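Local structure of STIL N-terminal domain-containing protein (Trichoplax adhaerens, 5OI9) at residues L39-T44 / L346-N351; F71-S76 / I87-F92; N184-V189 / Y324-D329. The protein probably acts in centriole assembly, as other STIL proteins do, and is represented here by its N-terminal domain. All blocks are in the same frame, centred on the assembly; numbering follows the deposited sequence.

All three contacts are antiparallel strand pairs of one large mixed sheet in the STIL N-terminal domain. Interaction 1 is the buried one; interactions 2 and 3 are partly buried. Interactions 1 and 2 adjoin because strand 39-44 also pairs, in parallel, with strand 85-97: T40 O and D42 O bond to I87 N and I89 N. Interaction 3 meets interaction 1 mainly by packing, S187 and V189 against L346 and L348, with a probable backbone bond from Y324 N to N351 O. Chemistry differs with place: leucine and isoleucine on one face in interaction 1, a T-shaped ring pair and an arginine at a beta bulge in interaction 2, mainly backbone bonding in interaction 3.

Interaction 1: residues L39-T44 / L346-N351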
ATOM      1  N   LEU A  39       8.433  -7.279  -3.808  1.00 31.54           N
ATOM      2  CA  LEU A  39       8.104  -5.886  -4.091  1.00 28.61           C
ATOM      3  C   LEU A  39       9.198  -5.301  -4.976  1.00 25.11           C
ATOM      4  O   LEU A  39      10.378  -5.323  -4.607  1.00 26.14           O
ATOM      5  CB  LEU A  39       7.959  -5.080  -2.799  1.00 26.30           C
ATOM      6  CG  LEU A  39       7.644  -3.590  -2.963  1.00 25.01           C
ATOM      7  CD1 LEU A  39       6.299  -3.399  -3.648  1.00 21.80           C
ATOM      8  CD2 LEU A  39       7.675  -2.867  -1.621  1.00 20.28           C
ATOM      9  N   THR A  40       8.810  -4.788  -6.140  1.00 20.67           N
ATOM     10  CA  THR A  40       9.744  -4.245  -7.118  1.00 21.96           C
ATOM     11  C   THR A  40       9.717  -2.723  -7.067  1.00 18.91           C
ATOM     12  O   THR A  40       8.640  -2.117  -7.049  1.00 18.62           O
ATOM     13  CB  THR A  40       9.395  -4.732  -8.527  1.00 26.38           C
ATOM     14  OG1 THR A  40       9.646  -6.140  -8.624  1.00 24.86           O
ATOM     15  CG2 THR A  40      10.215  -3.999  -9.584  1.00 24.12           C
ATOM     16  N   ILE A  41      10.899  -2.111  -7.044  1.00 16.00           N
ATOM     17  CA  ILE A  41      11.051  -0.659  -7.045  1.00 19.17           C
ATOM     18  C   ILE A  41      11.866  -0.272  -8.273  1.00 20.36           C
ATOM     19  O   ILE A  41      12.988  -0.762  -8.455  1.00 21.74           O
ATOM     20  CB  ILE A  41      11.739  -0.159  -5.764  1.00 22.49           C
ATOM     21  CG1 ILE A  41      11.075  -0.750  -4.516  1.00 30.61           C
ATOM     22  CG2 ILE A  41      11.739   1.364  -5.709  1.00 21.77           C
ATOM     23  CD1 ILE A  41       9.642  -0.318  -4.307  1.00 27.05           C
ATOM     24  N   ASP A  42      11.312   0.602  -9.111  1.00 18.76           N
ATOM     25  CA  ASP A  42      12.024   1.169 -10.253  1.00 18.03           C
ATOM     26  C   ASP A  42      12.222   2.661 -10.013  1.00 18.36           C
ATOM     27  O   ASP A  42      11.248   3.389  -9.796  1.00 20.45           O
ATOM     28  CB  ASP A  42      11.263   0.935 -11.559  1.00 21.15           C
ATOM     29  CG  ASP A  42      11.204  -0.528 -11.950  1.00 21.48           C
ATOM     30  OD1 ASP A  42      12.119  -1.287 -11.570  1.00 20.91           O
ATOM     31  OD2 ASP A  42      10.242  -0.920 -12.642  1.00 27.27           O
ATOM     32  N   ILE A  43      13.475   3.109 -10.057  1.00 14.93           N
ATOM     33  CA  ILE A  43      13.844   4.493  -9.772  1.00 16.20           C
ATOM     34  C   ILE A  43      14.580   5.045 -10.984  1.00 16.92           C
ATOM     35  O   ILE A  43      15.610   4.496 -11.389  1.00 15.69           O
ATOM     36  CB  ILE A  43      14.725   4.602  -8.517  1.00 16.79           C
ATOM     37  CG1 ILE A  43      14.116   3.818  -7.354  1.00 15.72           C
ATOM     38  CG2 ILE A  43      14.931   6.062  -8.131  1.00 13.10           C
ATOM     39  CD1 ILE A  43      14.947   3.879  -6.091  1.00 18.12           C
ATOM     40  N   THR A  44      14.068   6.136 -11.550  1.00 14.74           N
ATOM     41  CA  THR A  44      14.699   6.705 -12.732  1.00 19.73           C
ATOM     42  C   THR A  44      15.979   7.443 -12.362  1.00 20.71           C
ATOM     43  O   THR A  44      16.097   8.036 -11.284  1.00 19.35           O
ATOM     44  CB  THR A  44      13.750   7.664 -13.455  1.00 16.51           C
ATOM     45  OG1 THR A  44      13.550   8.839 -12.655  1.00 15.21           O
ATOM     46  CG2 THR A  44      12.411   6.993 -13.716  1.00 22.62           C
ATOM     47  N   LEU A 346      15.199  -2.272  -7.913  1.00 20.29           N
ATOM     48  CA  LEU A 346      15.483  -2.948  -6.656  1.00 17.52           C
ATOM     49  C   LEU A 346      14.384  -3.961  -6.369  1.00 20.69           C
ATOM     50  O   LEU A 346      13.201  -3.690  -6.603  1.00 22.52           O
ATOM     51  CB  LEU A 346      15.591  -1.951  -5.498  1.00 19.00           C
ATOM     52  CG  LEU A 346      16.783  -0.995  -5.540  1.00 21.92           C
ATOM     53  CD1 LEU A 346      16.662   0.083  -4.472  1.00 25.96           C
ATOM     54  CD2 LEU A 346      18.083  -1.772  -5.378  1.00 17.45           C
ATOM     55  N   GLN A 347      14.784  -5.127  -5.869  1.00 25.42           N
ATOM     56  CA  GLN A 347      13.869  -6.207  -5.523  1.00 23.48           C
ATOM     57  C   GLN A 347      13.838  -6.362  -4.009  1.00 23.86           C
ATOM     58  O   GLN A 347      14.891  -6.493  -3.374  1.00 25.09           O
ATOM     59  CB  GLN A 347      14.307  -7.519  -6.182  1.00 34.60           C
ATOM     60  CG  GLN A 347      14.437  -7.449  -7.698  1.00 43.39           C
ATOM     61  CD  GLN A 347      13.100  -7.550  -8.406  1.00 46.84           C
ATOM     62  OE1 GLN A 347      12.561  -8.643  -8.585  1.00 52.71           O
ATOM     63  NE2 GLN A 347      12.559  -6.409  -8.819  1.00 42.75           N
ATOM     64  N   LEU A 348      12.642  -6.334  -3.430  1.00 30.22           N
ATOM     65  CA  LEU A 348      12.479  -6.436  -1.983  1.00 28.06           C
ATOM     66  C   LEU A 348      11.531  -7.589  -1.681  1.00 28.34           C
ATOM     67  O   LEU A 348      10.345  -7.528  -2.018  1.00 34.09           O
ATOM     68  CB  LEU A 348      11.955  -5.124  -1.384  1.00 25.33           C
ATOM     69  CG  LEU A 348      12.894  -3.908  -1.351  1.00 27.79           C
ATOM     70  CD1 LEU A 348      13.052  -3.276  -2.727  1.00 33.49           C
ATOM     71  CD2 LEU A 348      12.430  -2.859  -0.348  1.00 28.66           C
ATOM     72  N   VAL A 349      12.059  -8.640  -1.058  1.00 32.53           N
ATOM     73  CA  VAL A 349      11.253  -9.759  -0.574  1.00 32.83           C
ATOM     74  C   VAL A 349      11.376  -9.777   0.946  1.00 33.86           C
ATOM     75  O   VAL A 349      12.206 -10.515   1.497  1.00 32.72           O
ATOM     76  CB  VAL A 349      11.692 -11.092  -1.202  1.00 39.45           C
ATOM     77  CG1 VAL A 349      10.785 -12.228  -0.746  1.00 44.71           C
ATOM     78  CG2 VAL A 349      11.691 -10.992  -2.722  1.00 36.95           C
ATOM     79  N   PRO A 350      10.588  -8.976   1.655  1.00 35.56           N
ATOM     80  CA  PRO A 350      10.765  -8.842   3.102  1.00 35.74           C
ATOM     81  C   PRO A 350      10.122  -9.991   3.865  1.00 33.50           C
ATOM     82  O   PRO A 350       9.207 -10.660   3.383  1.00 23.98           O
ATOM     83  CB  PRO A 350      10.061  -7.518   3.413  1.00 30.56           C
ATOM     84  CG  PRO A 350       8.984  -7.431   2.385  1.00 23.16           C
ATOM     85  CD  PRO A 350       9.510  -8.111   1.143  1.00 31.46           C
ATOM     86  N   ASN A 351      10.621 -10.211   5.083  1.00 35.53           N
ATOM     87  CA  ASN A 351      10.029 -11.210   5.964  1.00 39.62           C
ATOM     88  C   ASN A 351       9.991 -10.689   7.396  1.00 36.87           C
ATOM     89  O   ASN A 351      10.411  -9.564   7.692  1.00 28.22           O
ATOM     90  CB  ASN A 351      10.762 -12.561   5.876  1.00 37.16           C
ATOM     91  CG  ASN A 351      12.193 -12.512   6.392  1.00 40.73           C
ATOM     92  OD1 ASN A 351      12.657 -11.502   6.919  1.00 44.81           O
ATOM     93  ND2 ASN A 351      12.900 -13.628   6.244  1.00 40.14           N
TER
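Strands 39-44 and 346-348 run antiparallel and bring together parts of the chain some 300 residues apart. L39 and L348 form one hydrogen-bonded pair, with L39 N to L348 O at 2.6 Å and the return bond from L348 N to L39 O at 2.7 Å. I41 and L346 form the next, I41 N lying 2.8 Å from L346 O and L346 N 2.7 Å from I41 O. All four donors lie in the plane of the carbonyl they meet, and the bonds are short and fairly straight.

The tight side is the face bearing L39, I41, L346 and L348. There the I41 and L348 side chains cross obliquely, I41 CG1, anti to its own carbonyl carbon, meeting L348 CD1 at 3.7 Å, and S187 and V189 of strand 180-192 pack against the leucines. The other face is looser and polar. T40 and Q347 lie side by side, and the Q347 chain, bent at chi2 (-79°), brings its amide nitrogen alongside the threonine hydroxyl. NE2 gives a hydrogen bond to T40 OG1 at 2.9 Å, but a bent one: the N-H to oxygen angle is 133° and the hydroxyl sits 32° off the amide plane. The same nitrogen also rests 3.4 Å from T40 CG2. N38 fixes the amide's rotation by donating from ND2 to Q347 OE1, while Q347 itself remains partly exposed. An alanine here would remove the amide, and would probably cost T40 OG1 a hydrogen-bond donor and N38 ND2 an acceptor. Past L348 the pairing stops, and V349 to N351 lead away as loop. Such chemistry implies a joint gripped by its backbone and sealed by aliphatic groups on one face, with a single bent polar link spanning the other.

Interaction 2: residues F71-S76 / I87-F92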
ATOM      1  N   PHE A  71      14.459  15.007   1.809  1.00 19.13           N
ATOM      2  CA  PHE A  71      13.620  15.317   0.658  1.00 21.65           C
ATOM      3  C   PHE A  71      12.518  14.279   0.500  1.00 21.03           C
ATOM      4  O   PHE A  71      12.325  13.427   1.373  1.00 21.24           O
ATOM      5  CB  PHE A  71      14.444  15.373  -0.633  1.00 22.42           C
ATOM      6  CG  PHE A  71      15.573  16.360  -0.601  1.00 27.16           C
ATOM      7  CD1 PHE A  71      15.326  17.719  -0.494  1.00 24.14           C
ATOM      8  CD2 PHE A  71      16.886  15.929  -0.707  1.00 28.56           C
ATOM      9  CE1 PHE A  71      16.367  18.629  -0.475  1.00 29.64           C
ATOM     10  CE2 PHE A  71      17.932  16.834  -0.692  1.00 33.37           C
ATOM     11  CZ  PHE A  71      17.672  18.185  -0.575  1.00 35.97           C
ATOM     12  N   PHE A  72      11.799  14.338  -0.619  1.00 19.21           N
ATOM     13  CA  PHE A  72      10.821  13.324  -0.977  1.00 18.87           C
ATOM     14  C   PHE A  72      11.063  12.866  -2.406  1.00 19.47           C
ATOM     15  O   PHE A  72      11.427  13.667  -3.273  1.00 17.91           O
ATOM     16  CB  PHE A  72       9.376  13.843  -0.846  1.00 16.80           C
ATOM     17  CG  PHE A  72       8.971  14.180   0.559  1.00 20.09           C
ATOM     18  CD1 PHE A  72       8.611  13.181   1.448  1.00 19.55           C
ATOM     19  CD2 PHE A  72       8.942  15.497   0.990  1.00 24.35           C
ATOM     20  CE1 PHE A  72       8.236  13.486   2.744  1.00 24.96           C
ATOM     21  CE2 PHE A  72       8.568  15.809   2.284  1.00 28.29           C
ATOM     22  CZ  PHE A  72       8.214  14.803   3.163  1.00 23.02           C
ATOM     23  N   LEU A  73      10.878  11.574  -2.638  1.00 16.42           N
ATOM     24  CA  LEU A  73      10.652  11.048  -3.972  1.00 14.35           C
ATOM     25  C   LEU A  73       9.170  10.727  -4.112  1.00 19.23           C
ATOM     26  O   LEU A  73       8.504  10.361  -3.140  1.00 18.93           O
ATOM     27  CB  LEU A  73      11.500   9.800  -4.234  1.00 12.93           C
ATOM     28  CG  LEU A  73      13.018  10.010  -4.283  1.00 20.17           C
ATOM     29  CD1 LEU A  73      13.739   8.710  -4.593  1.00 19.46           C
ATOM     30  CD2 LEU A  73      13.383  11.080  -5.305  1.00 11.98           C
ATOM     31  N   LEU A  74       8.645  10.901  -5.319  1.00 17.38           N
ATOM     32  CA  LEU A  74       7.240  10.643  -5.595  1.00 22.71           C
ATOM     33  C   LEU A  74       7.137   9.528  -6.621  1.00 23.14           C
ATOM     34  O   LEU A  74       7.831   9.554  -7.644  1.00 20.06           O
ATOM     35  CB  LEU A  74       6.525  11.902  -6.096  1.00 23.29           C
ATOM     36  CG  LEU A  74       6.572  13.108  -5.158  1.00 24.08           C
ATOM     37  CD1 LEU A  74       5.692  14.230  -5.679  1.00 28.39           C
ATOM     38  CD2 LEU A  74       6.168  12.713  -3.746  1.00 18.46           C
ATOM     39  N   GLY A  75       6.273   8.553  -6.344  1.00 17.86           N
ATOM     40  CA  GLY A  75       6.105   7.413  -7.218  1.00 17.76           C
ATOM     41  C   GLY A  75       4.641   7.074  -7.412  1.00 20.76           C
ATOM     42  O   GLY A  75       3.751   7.710  -6.843  1.00 22.88           O
ATOM     43  N   SER A  76       4.411   6.057  -8.236  1.00 20.09           N
ATOM     44  CA  SER A  76       3.081   5.520  -8.464  1.00 23.52           C
ATOM     45  C   SER A  76       3.105   4.019  -8.214  1.00 24.09           C
ATOM     46  O   SER A  76       4.123   3.355  -8.425  1.00 24.13           O
ATOM     47  CB  SER A  76       2.591   5.811  -9.888  1.00 22.63           C
ATOM     48  OG  SER A  76       3.451   5.218 -10.845  1.00 29.17           O
ATOM     49  N   ILE A  87       6.459  -0.289  -7.651  1.00 19.54           N
ATOM     50  CA  ILE A  87       6.456   1.144  -7.371  1.00 23.19           C
ATOM     51  C   ILE A  87       7.368   1.818  -8.387  1.00 18.68           C
ATOM     52  O   ILE A  87       8.559   1.498  -8.469  1.00 20.00           O
ATOM     53  CB  ILE A  87       6.912   1.444  -5.934  1.00 22.95           C
ATOM     54  CG1 ILE A  87       6.100   0.627  -4.926  1.00 17.94           C
ATOM     55  CG2 ILE A  87       6.796   2.933  -5.636  1.00 13.80           C
ATOM     56  CD1 ILE A  87       4.612   0.865  -5.008  1.00 20.30           C
ATOM     57  N   ASN A  88       6.814   2.745  -9.165  1.00 21.80           N
ATOM     58  CA  ASN A  88       7.560   3.458 -10.201  1.00 19.44           C
ATOM     59  C   ASN A  88       7.884   4.852  -9.672  1.00 21.56           C
ATOM     60  O   ASN A  88       7.016   5.726  -9.633  1.00 21.16           O
ATOM     61  CB  ASN A  88       6.760   3.525 -11.497  1.00 27.03           C
ATOM     62  CG  ASN A  88       7.575   4.058 -12.664  1.00 41.16           C
ATOM     63  OD1 ASN A  88       8.781   3.827 -12.751  1.00 45.74           O
ATOM     64  ND2 ASN A  88       6.919   4.777 -13.566  1.00 54.52           N
ATOM     65  N   ILE A  89       9.137   5.059  -9.279  1.00 20.80           N
ATOM     66  CA  ILE A  89       9.591   6.317  -8.695  1.00 20.47           C
ATOM     67  C   ILE A  89      10.269   7.136  -9.785  1.00 18.91           C
ATOM     68  O   ILE A  89      11.288   6.713 -10.344  1.00 17.74           O
ATOM     69  CB  ILE A  89      10.546   6.073  -7.516  1.00 14.84           C
ATOM     70  CG1 ILE A  89       9.880   5.188  -6.461  1.00 17.25           C
ATOM     71  CG2 ILE A  89      11.000   7.391  -6.911  1.00 15.60           C
ATOM     72  CD1 ILE A  89      10.753   4.912  -5.253  1.00 12.72           C
ATOM     73  N   ASP A  90       9.716   8.319 -10.081  1.00 19.77           N
ATOM     74  CA  ASP A  90      10.239   9.127 -11.178  1.00 24.63           C
ATOM     75  C   ASP A  90      10.188  10.630 -10.916  1.00 19.12           C
ATOM     76  O   ASP A  90      10.390  11.410 -11.855  1.00 22.61           O
ATOM     77  CB  ASP A  90       9.480   8.816 -12.475  1.00 23.13           C
ATOM     78  CG  ASP A  90       8.019   9.222 -12.411  1.00 26.26           C
ATOM     79  OD1 ASP A  90       7.465   9.287 -11.292  1.00 30.04           O
ATOM     80  OD2 ASP A  90       7.422   9.477 -13.477  1.00 33.65           O
ATOM     81  N   ARG A  91       9.934  11.069  -9.685  1.00 22.45           N
ATOM     82  CA  ARG A  91       9.816  12.491  -9.396  1.00 21.27           C
ATOM     83  C   ARG A  91      10.541  12.823  -8.102  1.00 22.73           C
ATOM     84  O   ARG A  91      10.362  12.138  -7.091  1.00 22.18           O
ATOM     85  CB  ARG A  91       8.349  12.917  -9.294  1.00 26.93           C
ATOM     86  CG  ARG A  91       7.654  13.084 -10.631  1.00 26.34           C
ATOM     87  CD  ARG A  91       6.159  13.195 -10.430  1.00 28.19           C
ATOM     88  NE  ARG A  91       5.598  11.934  -9.958  1.00 27.04           N
ATOM     89  CZ  ARG A  91       4.538  11.839  -9.164  1.00 30.40           C
ATOM     90  NH1 ARG A  91       3.926  12.936  -8.738  1.00 34.22           N
ATOM     91  NH2 ARG A  91       4.098  10.646  -8.786  1.00 27.73           N
ATOM     92  N   PHE A  92      11.352  13.874  -8.144  1.00 23.91           N
ATOM     93  CA  PHE A  92      12.001  14.420  -6.963  1.00 20.25           C
ATOM     94  C   PHE A  92      11.236  15.647  -6.486  1.00 21.79           C
ATOM     95  O   PHE A  92      10.752  16.444  -7.295  1.00 23.68           O
ATOM     96  CB  PHE A  92      13.455  14.791  -7.255  1.00 22.15           C
ATOM     97  CG  PHE A  92      14.078  15.672  -6.210  1.00 17.76           C
ATOM     98  CD1 PHE A  92      14.443  15.157  -4.978  1.00 21.10           C
ATOM     99  CD2 PHE A  92      14.293  17.018  -6.459  1.00 24.33           C
ATOM    100  CE1 PHE A  92      15.014  15.964  -4.016  1.00 28.03           C
ATOM    101  CE2 PHE A  92      14.863  17.832  -5.499  1.00 25.74           C
ATOM    102  CZ  PHE A  92      15.226  17.305  -4.276  1.00 27.80           C
TER
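F92 has CG anti to its backbone N (chi1 165°), whereas F71 has CG anti to its carbonyl carbon (chi1 -57°), and these different rotamers bring the two rings together. The edge of F92 meets one face of F71 in a T-shaped pair, ring centroids 5.1 Å apart and planes at 73°. F92 CE1 also presses on F71 CB at 3.5 Å, and helix 45-61 covers both rings through residues such as A51, S54, A55 and L58. R91, bent at chi3, swings its guanidinium across L74, so that L74 CB sits over the centre of one face, 3.7 Å from R91 CZ. D90 OD1 lies in the guanidinium plane at its edge and forms a salt bridge with NE; D117 binds NH2 as well, so the cation is held from two carboxylates.

The strands are the arms of a beta hairpin, 69-79 and 85-97, interrupted by a classic beta bulge in which D90 and R91 both face L74. L74 N makes a good bond to R91 O at 2.8 Å, but L74 O is shared weakly by D90 N and R91 N, each at 3.3 Å. Beyond the bulge, G75, which has no side chain, brings its CA within 3.9 Å of I89 CA. On the face of L73 and I89, the CB of L73 meets I89 CG2 at 3.6 Å, the two side chains crossing at about a right angle.

Interaction 3: residues N184-V189 / Y324-D329; sequences NVTSGV and YCQASD
V189, D329 and T186 have the most surface buried in this pairing of strands 180-192 and 322-334, and each is held differently. V189, at one end, is loosely paired: its N lies 3.4 Å from C325 O, a weak hydrogen bond, while its carbonyl O takes a CA-H contact from Y324 CA at 3.3 Å. Its side chain shares a face with V185 and S187 and packs on L348.

D329, at the other end, is bonded both ways to V185. V185 N approaches D329 O at 3.0 Å, nearly along the C=O axis, and D329 N returns to V185 O at 3.1 Å. The aspartate leans on M344, as V185 does.

T186 points to the other face of the sheet, beside its non-hydrogen-bonded partner S328, with OG1 anti to its own carbonyl carbon (chi1 -64°). That hydroxyl lies 3.3 Å from S328 CB, while CG2, anti to the backbone N, meets Q326 NE2 at 3.8 Å. A water links the two polar ends: it accepts from Q326 NE2 at 3.0 Å and is bonded weakly to T186 OG1. Next along, S187 N reaches A327 O at 2.8 Å, almost end-on to the carbonyl.

Regular alternation of hydrogen-bonded and non-hydrogen-bonded pairs marks these as neighbouring antiparallel strands of a large mixed sheet, whose strand 343-348 packs its side chains against V185, S187, V189 and D329.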
ATOM      1  N   ASN A 184      25.031   5.624  -3.633  1.00 20.42           N
ATOM      2  CA  ASN A 184      24.580   4.361  -3.060  1.00 17.57           C
ATOM      3  C   ASN A 184      23.138   4.546  -2.603  1.00 21.39           C
ATOM      4  O   ASN A 184      22.867   5.322  -1.681  1.00 18.54           O
ATOM      5  CB  ASN A 184      25.470   3.921  -1.903  1.00 16.90           C
ATOM      6  CG  ASN A 184      24.997   2.624  -1.272  1.00 29.30           C
ATOM      7  OD1 ASN A 184      24.397   2.625  -0.197  1.00 37.49           O
ATOM      8  ND2 ASN A 184      25.257   1.509  -1.944  1.00 25.62           N
ATOM      9  N   VAL A 185      22.217   3.840  -3.251  1.00 15.37           N
ATOM     10  CA  VAL A 185      20.792   3.960  -2.971  1.00 19.24           C
ATOM     11  C   VAL A 185      20.361   2.736  -2.177  1.00 21.28           C
ATOM     12  O   VAL A 185      20.470   1.605  -2.660  1.00 21.25           O
ATOM     13  CB  VAL A 185      19.975   4.093  -4.267  1.00 14.52           C
ATOM     14  CG1 VAL A 185      18.494   4.249  -3.955  1.00 18.65           C
ATOM     15  CG2 VAL A 185      20.481   5.254  -5.103  1.00 16.82           C
ATOM     16  N   THR A 186      19.888   2.959  -0.954  1.00 16.51           N
ATOM     17  CA  THR A 186      19.317   1.909  -0.119  1.00 22.48           C
ATOM     18  C   THR A 186      17.837   2.199   0.086  1.00 19.56           C
ATOM     19  O   THR A 186      17.464   3.330   0.415  1.00 20.08           O
ATOM     20  CB  THR A 186      20.031   1.818   1.234  1.00 21.66           C
ATOM     21  OG1 THR A 186      21.398   1.436   1.036  1.00 24.83           O
ATOM     22  CG2 THR A 186      19.351   0.792   2.128  1.00 23.68           C
ATOM     23  N   SER A 187      16.999   1.183  -0.109  1.00 17.86           N
ATOM     24  CA  SER A 187      15.553   1.313   0.014  0.54 21.05           C
ATOM     25  C   SER A 187      15.040   0.331   1.056  1.00 20.06           C
ATOM     26  O   SER A 187      15.397  -0.851   1.029  1.00 17.42           O
ATOM     27  CB  SER A 187      14.860   1.059  -1.326  0.54 19.50           C
ATOM     28  OG  SER A 187      14.998  -0.297  -1.717  0.54 18.28           O
ATOM     29  N   GLY A 188      14.201   0.818   1.962  1.00 21.88           N
ATOM     30  CA  GLY A 188      13.600  -0.027   2.975  1.00 19.64           C
ATOM     31  C   GLY A 188      12.096   0.142   2.989  1.00 18.22           C
ATOM     32  O   GLY A 188      11.566   1.218   2.711  1.00 16.69           O
ATOM     33  N   VAL A 189      11.407  -0.950   3.319  1.00 18.46           N
ATOM     34  CA  VAL A 189       9.950  -0.983   3.316  1.00 18.68           C
ATOM     35  C   VAL A 189       9.463  -1.748   4.542  1.00 15.50           C
ATOM     36  O   VAL A 189      10.145  -2.640   5.054  1.00 15.66           O
ATOM     37  CB  VAL A 189       9.397  -1.621   2.018  1.00 16.12           C
ATOM     38  CG1 VAL A 189       9.672  -3.121   1.992  1.00 16.13           C
ATOM     39  CG2 VAL A 189       7.910  -1.334   1.857  1.00 14.76           C
ATOM     40  N   TYR A 324       9.574  -6.652   6.832  1.00 20.61           N
ATOM     41  CA  TYR A 324      10.476  -5.567   6.475  1.00 18.17           C
ATOM     42  C   TYR A 324      11.751  -6.153   5.895  1.00 24.54           C
ATOM     43  O   TYR A 324      12.119  -7.293   6.198  1.00 29.19           O
ATOM     44  CB  TYR A 324      10.803  -4.684   7.683  1.00 16.06           C
ATOM     45  CG  TYR A 324      11.635  -5.378   8.735  1.00 25.87           C
ATOM     46  CD1 TYR A 324      11.069  -6.313   9.594  1.00 25.80           C
ATOM     47  CD2 TYR A 324      12.987  -5.100   8.869  1.00 24.92           C
ATOM     48  CE1 TYR A 324      11.828  -6.949  10.557  1.00 36.32           C
ATOM     49  CE2 TYR A 324      13.752  -5.721   9.835  1.00 35.09           C
ATOM     50  CZ  TYR A 324      13.170  -6.650  10.674  1.00 37.58           C
ATOM     51  OH  TYR A 324      13.930  -7.278  11.633  1.00 47.11           O
ATOM     52  N   CYS A 325      12.406  -5.366   5.042  1.00 27.97           N
ATOM     53  CA  CYS A 325      13.754  -5.673   4.570  1.00 26.27           C
ATOM     54  C   CYS A 325      14.288  -4.488   3.782  1.00 33.72           C
ATOM     55  O   CYS A 325      13.575  -3.498   3.583  1.00 20.99           O
ATOM     56  CB  CYS A 325      13.782  -6.928   3.699  1.00 29.00           C
ATOM     57  SG  CYS A 325      13.276  -6.665   1.993  1.00 35.18           S
ATOM     58  N   GLN A 326      15.536  -4.574   3.330  1.00 24.42           N
ATOM     59  CA  GLN A 326      16.119  -3.502   2.545  1.00 26.36           C
ATOM     60  C   GLN A 326      16.857  -4.085   1.351  1.00 32.72           C
ATOM     61  O   GLN A 326      17.211  -5.267   1.320  1.00 25.98           O
ATOM     62  CB  GLN A 326      17.068  -2.638   3.381  1.00 22.88           C
ATOM     63  CG  GLN A 326      18.327  -3.358   3.820  1.00 31.01           C
ATOM     64  CD  GLN A 326      19.394  -2.407   4.321  1.00 37.68           C
ATOM     65  OE1 GLN A 326      19.183  -1.663   5.279  1.00 35.79           O
ATOM     66  NE2 GLN A 326      20.551  -2.419   3.664  1.00 35.30           N
ATOM     67  N   ALA A 327      17.075  -3.227   0.358  1.00 19.88           N
ATOM     68  CA  ALA A 327      17.878  -3.554  -0.808  1.00 23.31           C
ATOM     69  C   ALA A 327      18.686  -2.324  -1.185  1.00 21.80           C
ATOM     70  O   ALA A 327      18.283  -1.191  -0.909  1.00 24.23           O
ATOM     71  CB  ALA A 327      17.011  -4.014  -1.987  1.00 20.55           C
ATOM     72  N   SER A 328      19.841  -2.551  -1.802  1.00 21.52           N
ATOM     73  CA  SER A 328      20.716  -1.442  -2.142  1.00 24.66           C
ATOM     74  C   SER A 328      21.503  -1.773  -3.399  1.00 29.14           C
ATOM     75  O   SER A 328      21.743  -2.940  -3.719  1.00 27.39           O
ATOM     76  CB  SER A 328      21.675  -1.100  -0.993  1.00 23.00           C
ATOM     77  OG  SER A 328      22.483  -2.209  -0.651  1.00 35.00           O
ATOM     78  N   ASP A 329      21.896  -0.720  -4.108  1.00 21.85           N
ATOM     79  CA  ASP A 329      22.711  -0.849  -5.303  1.00 24.36           C
ATOM     80  C   ASP A 329      23.385   0.490  -5.559  1.00 26.02           C
ATOM     81  O   ASP A 329      22.897   1.539  -5.131  1.00 21.08           O
ATOM     82  CB  ASP A 329      21.867  -1.287  -6.507  1.00 28.76           C
ATOM     83  CG  ASP A 329      22.709  -1.785  -7.666  1.00 36.45           C
ATOM     84  OD1 ASP A 329      23.950  -1.645  -7.616  1.00 35.44           O
ATOM     85  OD2 ASP A 329      22.125  -2.327  -8.629  1.00 46.31           O
TER
HETATM   86  O   HOH W   1      22.671  -0.332   3.682  1.00 42.60           O